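PDB 6PFQ: uncharacterized protein YLR132C, which is the yeast Usb1 enzyme, a 2H-superfamily phosphodiesterase that probably trims the 3' end of U6 snRNA as an exoribonuclease. Local coordinates for residues L112-V117 against F157-N162; L16-K21 against L198-H203. All coordinates share one frame; numbering follows the deposited sequence.

Contact 1: residues L112-V117 against F157-N162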
ATOM      1  N   LEU A 112      -4.102 -10.854  -7.371  1.00 19.10           N
ATOM      2  CA  LEU A 112      -3.681 -10.836  -5.978  1.00 18.78           C
ATOM      3  C   LEU A 112      -4.643  -9.988  -5.175  1.00 24.76           C
ATOM      4  O   LEU A 112      -5.142  -8.970  -5.672  1.00 24.51           O
ATOM      5  CB  LEU A 112      -2.270 -10.275  -5.835  1.00 21.12           C
ATOM      6  CG  LEU A 112      -1.152 -11.069  -6.540  1.00 22.96           C
ATOM      7  CD1 LEU A 112       0.201 -10.311  -6.465  1.00 25.32           C
ATOM      8  CD2 LEU A 112      -1.037 -12.445  -5.911  1.00 23.65           C
ATOM      9  N   GLN A 113      -4.886 -10.400  -3.928  1.00 21.39           N
ATOM     10  CA  GLN A 113      -5.808  -9.686  -3.052  1.00 20.90           C
ATOM     11  C   GLN A 113      -5.039  -9.311  -1.797  1.00 23.56           C
ATOM     12  O   GLN A 113      -4.556 -10.189  -1.088  1.00 23.38           O
ATOM     13  CB  GLN A 113      -7.046 -10.560  -2.752  1.00 18.38           C
ATOM     14  CG  GLN A 113      -7.817 -10.763  -4.087  1.00 22.76           C
ATOM     15  CD  GLN A 113      -9.064 -11.612  -3.983  1.00 23.41           C
ATOM     16  OE1 GLN A 113      -9.172 -12.455  -3.094  1.00 22.76           O
ATOM     17  NE2 GLN A 113     -10.004 -11.431  -4.949  1.00 21.18           N
ATOM     18  N   PHE A 114      -4.892  -8.010  -1.556  1.00 18.89           N
ATOM     19  CA  PHE A 114      -4.047  -7.489  -0.496  1.00 19.59           C
ATOM     20  C   PHE A 114      -4.869  -7.169   0.732  1.00 20.63           C
ATOM     21  O   PHE A 114      -5.827  -6.401   0.644  1.00 21.47           O
ATOM     22  CB  PHE A 114      -3.367  -6.214  -0.982  1.00 19.36           C
ATOM     23  CG  PHE A 114      -2.248  -6.481  -1.970  1.00 21.73           C
ATOM     24  CD1 PHE A 114      -2.541  -6.689  -3.315  1.00 21.82           C
ATOM     25  CD2 PHE A 114      -0.932  -6.512  -1.551  1.00 24.61           C
ATOM     26  CE1 PHE A 114      -1.508  -6.966  -4.241  1.00 23.58           C
ATOM     27  CE2 PHE A 114       0.094  -6.745  -2.473  1.00 27.84           C
ATOM     28  CZ  PHE A 114      -0.219  -6.973  -3.811  1.00 26.79           C
ATOM     29  N   LEU A 115      -4.454  -7.712   1.873  1.00 20.16           N
ATOM     30  CA  LEU A 115      -5.085  -7.420   3.154  1.00 21.16           C
ATOM     31  C   LEU A 115      -4.422  -6.172   3.725  1.00 20.67           C
ATOM     32  O   LEU A 115      -3.203  -6.165   3.927  1.00 20.87           O
ATOM     33  CB  LEU A 115      -4.874  -8.618   4.094  1.00 22.71           C
ATOM     34  CG  LEU A 115      -5.515  -8.468   5.475  1.00 25.41           C
ATOM     35  CD1 LEU A 115      -7.049  -8.546   5.371  1.00 19.44           C
ATOM     36  CD2 LEU A 115      -4.968  -9.562   6.438  1.00 26.96           C
ATOM     37  N   ALA A 116      -5.214  -5.131   3.998  1.00 21.17           N
ATOM     38  CA  ALA A 116      -4.719  -3.791   4.256  1.00 19.36           C
ATOM     39  C   ALA A 116      -5.509  -3.166   5.401  1.00 22.92           C
ATOM     40  O   ALA A 116      -6.606  -3.626   5.767  1.00 20.69           O
ATOM     41  CB  ALA A 116      -4.828  -2.908   2.974  1.00 17.56           C
ATOM     42  N   VAL A 117      -4.959  -2.072   5.938  1.00 20.73           N
ATOM     43  CA  VAL A 117      -5.694  -1.179   6.843  1.00 21.16           C
ATOM     44  C   VAL A 117      -5.532   0.245   6.330  1.00 22.99           C
ATOM     45  O   VAL A 117      -4.458   0.624   5.849  1.00 22.53           O
ATOM     46  CB  VAL A 117      -5.183  -1.304   8.305  1.00 21.52           C
ATOM     47  CG1 VAL A 117      -6.118  -0.474   9.264  1.00 17.88           C
ATOM     48  CG2 VAL A 117      -5.124  -2.822   8.708  1.00 23.35           C
ATOM     49  N   PHE A 157      -0.629  -5.494   4.429  1.00 22.68           N
ATOM     50  CA  PHE A 157       0.141  -6.346   5.336  1.00 22.38           C
ATOM     51  C   PHE A 157       0.318  -7.772   4.831  1.00 22.88           C
ATOM     52  O   PHE A 157       1.254  -8.459   5.256  1.00 24.28           O
ATOM     53  CB  PHE A 157      -0.524  -6.384   6.721  1.00 21.18           C
ATOM     54  CG  PHE A 157      -0.488  -5.047   7.418  1.00 21.01           C
ATOM     55  CD1 PHE A 157       0.649  -4.645   8.097  1.00 22.93           C
ATOM     56  CD2 PHE A 157      -1.579  -4.182   7.348  1.00 22.19           C
ATOM     57  CE1 PHE A 157       0.706  -3.405   8.741  1.00 25.97           C
ATOM     58  CE2 PHE A 157      -1.522  -2.942   7.972  1.00 24.51           C
ATOM     59  CZ  PHE A 157      -0.373  -2.539   8.648  1.00 23.00           C
ATOM     60  N   GLY A 158      -0.587  -8.243   3.985  1.00 20.77           N
ATOM     61  CA  GLY A 158      -0.502  -9.603   3.490  1.00 22.39           C
ATOM     62  C   GLY A 158      -1.075  -9.652   2.100  1.00 20.88           C
ATOM     63  O   GLY A 158      -1.767  -8.726   1.679  1.00 21.91           O
ATOM     64  N   VAL A 159      -0.788 -10.739   1.380  1.00 19.44           N
ATOM     65  CA  VAL A 159      -1.293 -10.829   0.010  1.00 21.29           C
ATOM     66  C   VAL A 159      -1.672 -12.272  -0.265  1.00 23.51           C
ATOM     67  O   VAL A 159      -0.897 -13.186   0.030  1.00 25.83           O
ATOM     68  CB  VAL A 159      -0.262 -10.289  -1.005  1.00 21.55           C
ATOM     69  CG1 VAL A 159       1.042 -11.081  -0.956  1.00 22.63           C
ATOM     70  CG2 VAL A 159      -0.890 -10.267  -2.437  1.00 22.28           C
ATOM     71  N   ALA A 160      -2.869 -12.475  -0.795  1.00 24.13           N
ATOM     72  CA  ALA A 160      -3.373 -13.804  -1.147  1.00 24.44           C
ATOM     73  C   ALA A 160      -3.612 -13.880  -2.654  1.00 25.13           C
ATOM     74  O   ALA A 160      -3.854 -12.858  -3.311  1.00 23.99           O
ATOM     75  CB  ALA A 160      -4.680 -14.108  -0.423  1.00 22.39           C
ATOM     76  N   GLN A 161      -3.551 -15.098  -3.197  1.00 23.46           N
ATOM     77  CA  GLN A 161      -3.914 -15.318  -4.593  1.00 20.28           C
ATOM     78  C   GLN A 161      -5.425 -15.329  -4.731  1.00 25.60           C
ATOM     79  O   GLN A 161      -6.146 -15.851  -3.877  1.00 24.15           O
ATOM     80  CB  GLN A 161      -3.347 -16.658  -5.089  1.00 25.07           C
ATOM     81  CG  GLN A 161      -1.826 -16.650  -5.096  1.00 23.79           C
ATOM     82  CD  GLN A 161      -1.215 -17.970  -5.570  1.00 31.83           C
ATOM     83  OE1 GLN A 161      -0.398 -17.976  -6.487  1.00 44.62           O
ATOM     84  NE2 GLN A 161      -1.588 -19.067  -4.935  1.00 30.31           N
ATOM     85  N   ASN A 162      -5.911 -14.743  -5.810  1.00 25.54           N
ATOM     86  CA  ASN A 162      -7.345 -14.809  -6.092  1.00 20.13           C
ATOM     87  C   ASN A 162      -7.653 -16.175  -6.704  1.00 23.18           C
ATOM     88  O   ASN A 162      -7.346 -16.416  -7.880  1.00 23.76           O
ATOM     89  CB  ASN A 162      -7.751 -13.670  -7.022  1.00 23.32           C
ATOM     90  CG  ASN A 162      -9.231 -13.706  -7.396  1.00 21.56           C
ATOM     91  OD1 ASN A 162     -10.016 -14.516  -6.855  1.00 19.97           O
ATOM     92  ND2 ASN A 162      -9.626 -12.800  -8.308  1.00 20.98           N
TER
HETATM   93  O   HOH W   1      -7.789 -14.400  -1.795  1.00 24.51           O
HETATM   94  O   HOH W   2     -12.155 -13.306  -5.508  1.00 24.64           O
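Gln113, Phe157 and Val159 give up the most surface where strand 112-117 runs antiparallel to strand 157-161. Gln113 is held through both its backbone and its side chain. Gln113 N donates to Ala160 O at 2.7 Å, in the carbonyl plane, and Gln113 O receives Ala160 N at 2.9 Å, nearly straight at 174°. The side chain, extended beyond CG, lays its amide over that of Asn162, the planes 17° apart and Gln113 NE2 3.4 Å from Asn162 CG. NE2 also bonds Glu106, while Asn162 OD1 takes the N-H of Tyr164; two waters bridge the segments, one from Gln113 OE1 to Gln161 O, the other from Gln113 NE2 to Asn162 OD1. Just ahead of the contact, strand 154-161 carries His154 and Ser156, an H-x-S motif of the 2H phosphodiesterases, both seen to bind UMP. On the face shared by Leu112, Phe114 and Val159, Val159 turns CG2 anti to its backbone N and sets it over the centre of the Phe114 ring, 3.6 Å from the centroid, a CH-pi contact; Leu112 CB meets the same methyl at 3.7 Å. An alanine in place of Phe114 would remove this ring and would probably leave Val159 CG2 less well packed and loosen the packing beside Ser156. Phe157 and Gly158 both face Leu115 in a classic beta bulge: Leu115 O accepts Phe157 N at 2.7 Å, nearly along the C=O axis, and Gly158 N only weakly. From the bulge the Phe157 ring crosses Val117 obliquely, Phe157 CE2 3.7 Å from Val117 CG2.

Contact 2: residues L16-K21 against L198-H203; sequences LRLDSK and LQFRCH
Close to the UMP-binding residue His60 of this 2H phosphodiesterase, the turn leading from strand 9-16 into helix 20-39 packs on the short strand 200-202 and on Leu198, the first residue after helix 191-197. The contact is largely apolar and centres on Phe200, whose ring lies against three consecutive residues. Leu16 crosses the Phe200 ring at about a right angle and plants CB over the middle of one face, 3.9 Å from the centroid and 5° off the ring normal, a CH-pi contact. With CG anti to its carbonyl carbon and chi2 extended at 177°, Leu16 sets CD1 beside the CD1-CE1 side of the ring and CD2 3.9 Å from Phe200 CG. Arg17 O meets the edge of the ring, near its plane, 3.6 Å from Phe200 CE2. Leu18 closes in on the far tip, its CD1 3.8 Å from Phe200 CZ, and its CG also meets Leu198 CD1 at 4.1 Å. Met26 of helix 20-39 touches both Leu18 and Leu198. Just past Leu18, Asp19 takes the N-cap position, its OD1 accepting the N-H of Gln22. At the other end of the patch, Leu16 CD2 comes 3.7 Å from Cys202 SG.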
ATOM      1  N   LEU A  16       8.159   1.904   4.935  1.00 31.33           N
ATOM      2  CA  LEU A  16       7.932   1.675   6.369  1.00 24.88           C
ATOM      3  C   LEU A  16       8.777   0.485   6.818  1.00 30.25           C
ATOM      4  O   LEU A  16       8.442  -0.672   6.533  1.00 28.78           O
ATOM      5  CB  LEU A  16       6.449   1.400   6.677  1.00 23.74           C
ATOM      6  CG  LEU A  16       5.438   2.328   6.006  1.00 28.30           C
ATOM      7  CD1 LEU A  16       4.032   1.837   6.368  1.00 27.63           C
ATOM      8  CD2 LEU A  16       5.652   3.777   6.509  1.00 27.83           C
ATOM      9  N   ARG A  17       9.878   0.754   7.506  1.00 33.11           N
ATOM     10  CA  ARG A  17      10.715  -0.320   8.020  1.00 30.90           C
ATOM     11  C   ARG A  17      10.233  -0.678   9.416  1.00 31.98           C
ATOM     12  O   ARG A  17      10.126   0.200  10.275  1.00 38.10           O
ATOM     13  CB  ARG A  17      12.185   0.093   8.005  1.00 35.30           C
ATOM     14  CG  ARG A  17      12.709   0.367   6.568  1.00 34.91           C
ATOM     15  CD  ARG A  17      14.128   0.966   6.567  1.00 39.94           C
ATOM     16  NE  ARG A  17      14.968   0.226   7.500  1.00 50.41           N
ATOM     17  CZ  ARG A  17      15.702  -0.830   7.147  1.00 51.52           C
ATOM     18  NH1 ARG A  17      15.699  -1.252   5.886  1.00 41.26           N
ATOM     19  NH2 ARG A  17      16.419  -1.468   8.051  1.00 48.76           N
ATOM     20  N   LEU A  18       9.878  -1.949   9.616  1.00 32.90           N
ATOM     21  CA  LEU A  18       9.344  -2.419  10.892  1.00 28.67           C
ATOM     22  C   LEU A  18      10.464  -2.758  11.856  1.00 34.55           C
ATOM     23  O   LEU A  18      11.483  -3.339  11.470  1.00 36.31           O
ATOM     24  CB  LEU A  18       8.467  -3.667  10.703  1.00 27.96           C
ATOM     25  CG  LEU A  18       7.015  -3.481  10.245  1.00 29.51           C
ATOM     26  CD1 LEU A  18       6.931  -2.774   8.902  1.00 37.94           C
ATOM     27  CD2 LEU A  18       6.334  -4.827  10.222  1.00 30.47           C
ATOM     28  N   ASP A  19      10.271  -2.402  13.109  1.00 39.31           N
ATOM     29  CA  ASP A  19      11.215  -2.832  14.117  1.00 39.88           C
ATOM     30  C   ASP A  19      10.845  -4.228  14.578  1.00 37.44           C
ATOM     31  O   ASP A  19       9.848  -4.811  14.150  1.00 34.14           O
ATOM     32  CB  ASP A  19      11.263  -1.851  15.291  1.00 33.21           C
ATOM     33  CG  ASP A  19       9.965  -1.787  16.076  1.00 38.21           C
ATOM     34  OD1 ASP A  19       9.137  -2.710  16.056  1.00 46.59           O
ATOM     35  OD2 ASP A  19       9.774  -0.786  16.769  1.00 48.12           O
ATOM     36  N   SER A  20      11.669  -4.768  15.477  1.00 35.51           N
ATOM     37  CA  SER A  20      11.476  -6.136  15.941  1.00 38.77           C
ATOM     38  C   SER A  20      10.092  -6.349  16.545  1.00 41.09           C
ATOM     39  O   SER A  20       9.432  -7.358  16.256  1.00 38.37           O
ATOM     40  CB  SER A  20      12.566  -6.478  16.958  1.00 42.27           C
ATOM     41  OG  SER A  20      12.326  -7.755  17.467  1.00 57.33           O
ATOM     42  N   LYS A  21       9.629  -5.414  17.384  1.00 39.20           N
ATOM     43  CA  LYS A  21       8.319  -5.597  18.006  1.00 36.70           C
ATOM     44  C   LYS A  21       7.201  -5.579  16.962  1.00 30.16           C
ATOM     45  O   LYS A  21       6.272  -6.386  17.026  1.00 34.28           O
ATOM     46  CB  LYS A  21       8.049  -4.520  19.050  1.00 37.29           C
ATOM     47  CG  LYS A  21       6.663  -4.674  19.660  1.00 41.71           C
ATOM     48  CD  LYS A  21       6.432  -3.803  20.889  1.00 63.45           C
ATOM     49  CE  LYS A  21       5.286  -4.359  21.730  1.00 70.58           C
ATOM     50  NZ  LYS A  21       5.339  -5.855  21.872  1.00 71.66           N
ATOM     51  N   LEU A 198       1.660  -0.317  14.885  1.00 27.79           N
ATOM     52  CA  LEU A 198       2.139  -0.152  13.509  1.00 26.43           C
ATOM     53  C   LEU A 198       2.001   1.325  13.139  1.00 32.75           C
ATOM     54  O   LEU A 198       1.114   1.760  12.386  1.00 27.05           O
ATOM     55  CB  LEU A 198       1.378  -1.090  12.555  1.00 21.60           C
ATOM     56  CG  LEU A 198       2.003  -2.509  12.392  1.00 26.48           C
ATOM     57  CD1 LEU A 198       3.377  -2.428  11.696  1.00 26.37           C
ATOM     58  CD2 LEU A 198       2.119  -3.272  13.726  1.00 23.79           C
ATOM     59  N   GLN A 199       2.862   2.123  13.769  1.00 28.04           N
ATOM     60  CA  GLN A 199       2.928   3.552  13.518  1.00 25.40           C
ATOM     61  C   GLN A 199       4.367   3.926  13.178  1.00 34.39           C
ATOM     62  O   GLN A 199       5.315   3.290  13.654  1.00 32.20           O
ATOM     63  CB  GLN A 199       2.435   4.373  14.717  1.00 28.76           C
ATOM     64  CG  GLN A 199       1.096   3.861  15.241  1.00 37.75           C
ATOM     65  CD  GLN A 199       0.437   4.812  16.210  1.00 41.12           C
ATOM     66  OE1 GLN A 199       0.856   5.961  16.347  1.00 37.20           O
ATOM     67  NE2 GLN A 199      -0.618   4.338  16.885  1.00 37.15           N
ATOM     68  N   PHE A 200       4.505   4.942  12.325  1.00 30.49           N
ATOM     69  CA  PHE A 200       5.777   5.313  11.724  1.00 32.16           C
ATOM     70  C   PHE A 200       5.832   6.830  11.540  1.00 32.62           C
ATOM     71  O   PHE A 200       4.807   7.508  11.439  1.00 27.88           O
ATOM     72  CB  PHE A 200       5.980   4.620  10.361  1.00 29.98           C
ATOM     73  CG  PHE A 200       5.778   3.134  10.396  1.00 32.86           C
ATOM     74  CD1 PHE A 200       4.517   2.589  10.219  1.00 29.64           C
ATOM     75  CD2 PHE A 200       6.852   2.280  10.588  1.00 30.63           C
ATOM     76  CE1 PHE A 200       4.319   1.218  10.259  1.00 26.73           C
ATOM     77  CE2 PHE A 200       6.655   0.901  10.635  1.00 30.32           C
ATOM     78  CZ  PHE A 200       5.389   0.377  10.472  1.00 30.25           C
ATOM     79  N   ARG A 201       7.049   7.361  11.451  1.00 31.00           N
ATOM     80  CA  ARG A 201       7.244   8.737  11.001  1.00 31.96           C
ATOM     81  C   ARG A 201       8.221   8.708   9.842  1.00 39.68           C
ATOM     82  O   ARG A 201       9.329   8.180   9.987  1.00 36.90           O
ATOM     83  CB  ARG A 201       7.778   9.637  12.113  1.00 36.41           C
ATOM     84  CG  ARG A 201       7.885  11.114  11.702  1.00 40.06           C
ATOM     85  CD  ARG A 201       8.021  12.062  12.913  1.00 39.07           C
ATOM     86  NE  ARG A 201       6.778  12.193  13.665  1.00 44.91           N
ATOM     87  CZ  ARG A 201       5.734  12.940  13.292  1.00 46.77           C
ATOM     88  NH1 ARG A 201       5.752  13.641  12.155  1.00 39.98           N
ATOM     89  NH2 ARG A 201       4.659  12.975  14.057  1.00 51.67           N
ATOM     90  N   CYS A 202       7.807   9.224   8.684  1.00 34.41           N
ATOM     91  CA  CYS A 202       8.642   9.162   7.484  1.00 30.03           C
ATOM     92  C   CYS A 202       9.274  10.526   7.266  1.00 33.07           C
ATOM     93  O   CYS A 202       8.567  11.528   7.291  1.00 35.49           O
ATOM     94  CB  CYS A 202       7.814   8.764   6.254  1.00 32.98           C
ATOM     95  SG  CYS A 202       7.079   7.138   6.499  1.00 41.22           S
ATOM     96  N   HIS A 203      10.600  10.568   7.056  1.00 36.99           N
ATOM     97  CA  HIS A 203      11.282  11.838   6.795  1.00 34.14           C
ATOM     98  C   HIS A 203      11.637  12.031   5.316  1.00 38.11           C
ATOM     99  O   HIS A 203      12.311  13.006   4.963  1.00 35.37           O
ATOM    100  CB  HIS A 203      12.536  11.952   7.672  1.00 39.53           C
ATOM    101  CG  HIS A 203      12.232  12.027   9.142  1.00 45.82           C
ATOM    102  ND1 HIS A 203      12.035  10.906   9.921  1.00 49.70           N
ATOM    103  CD2 HIS A 203      12.077  13.088   9.968  1.00 49.87           C
ATOM    104  CE1 HIS A 203      11.777  11.272  11.165  1.00 49.78           C
ATOM    105  NE2 HIS A 203      11.791  12.593  11.220  1.00 47.49           N
TER

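Overall arrangement
From the N terminus, strand 9-16 leads into the 16-21 half of contact 2 and helix 20-39. The chain passes through strand 59-68, helix 72-88 and strands 94-99 and 102-106 to 112-117, loops out through helix 121-137 and returns at 157-162, where contact 1 closes the shorter loop. Helices 169-186 and 191-197 follow, and 198-203 closes the longer loop of contact 2, in which contact 1 nests. Contact 1 joins neighbouring strands of the branched sheet; contact 2 ties its strand 200-202 and Leu198 to the end of strand 9-16 of the four-stranded sheet and the turn after it, linking the two sheets. Their centres lie about 20 Å apart, yet Phe157 CE1 packs 4.0 Å from Leu198 CG.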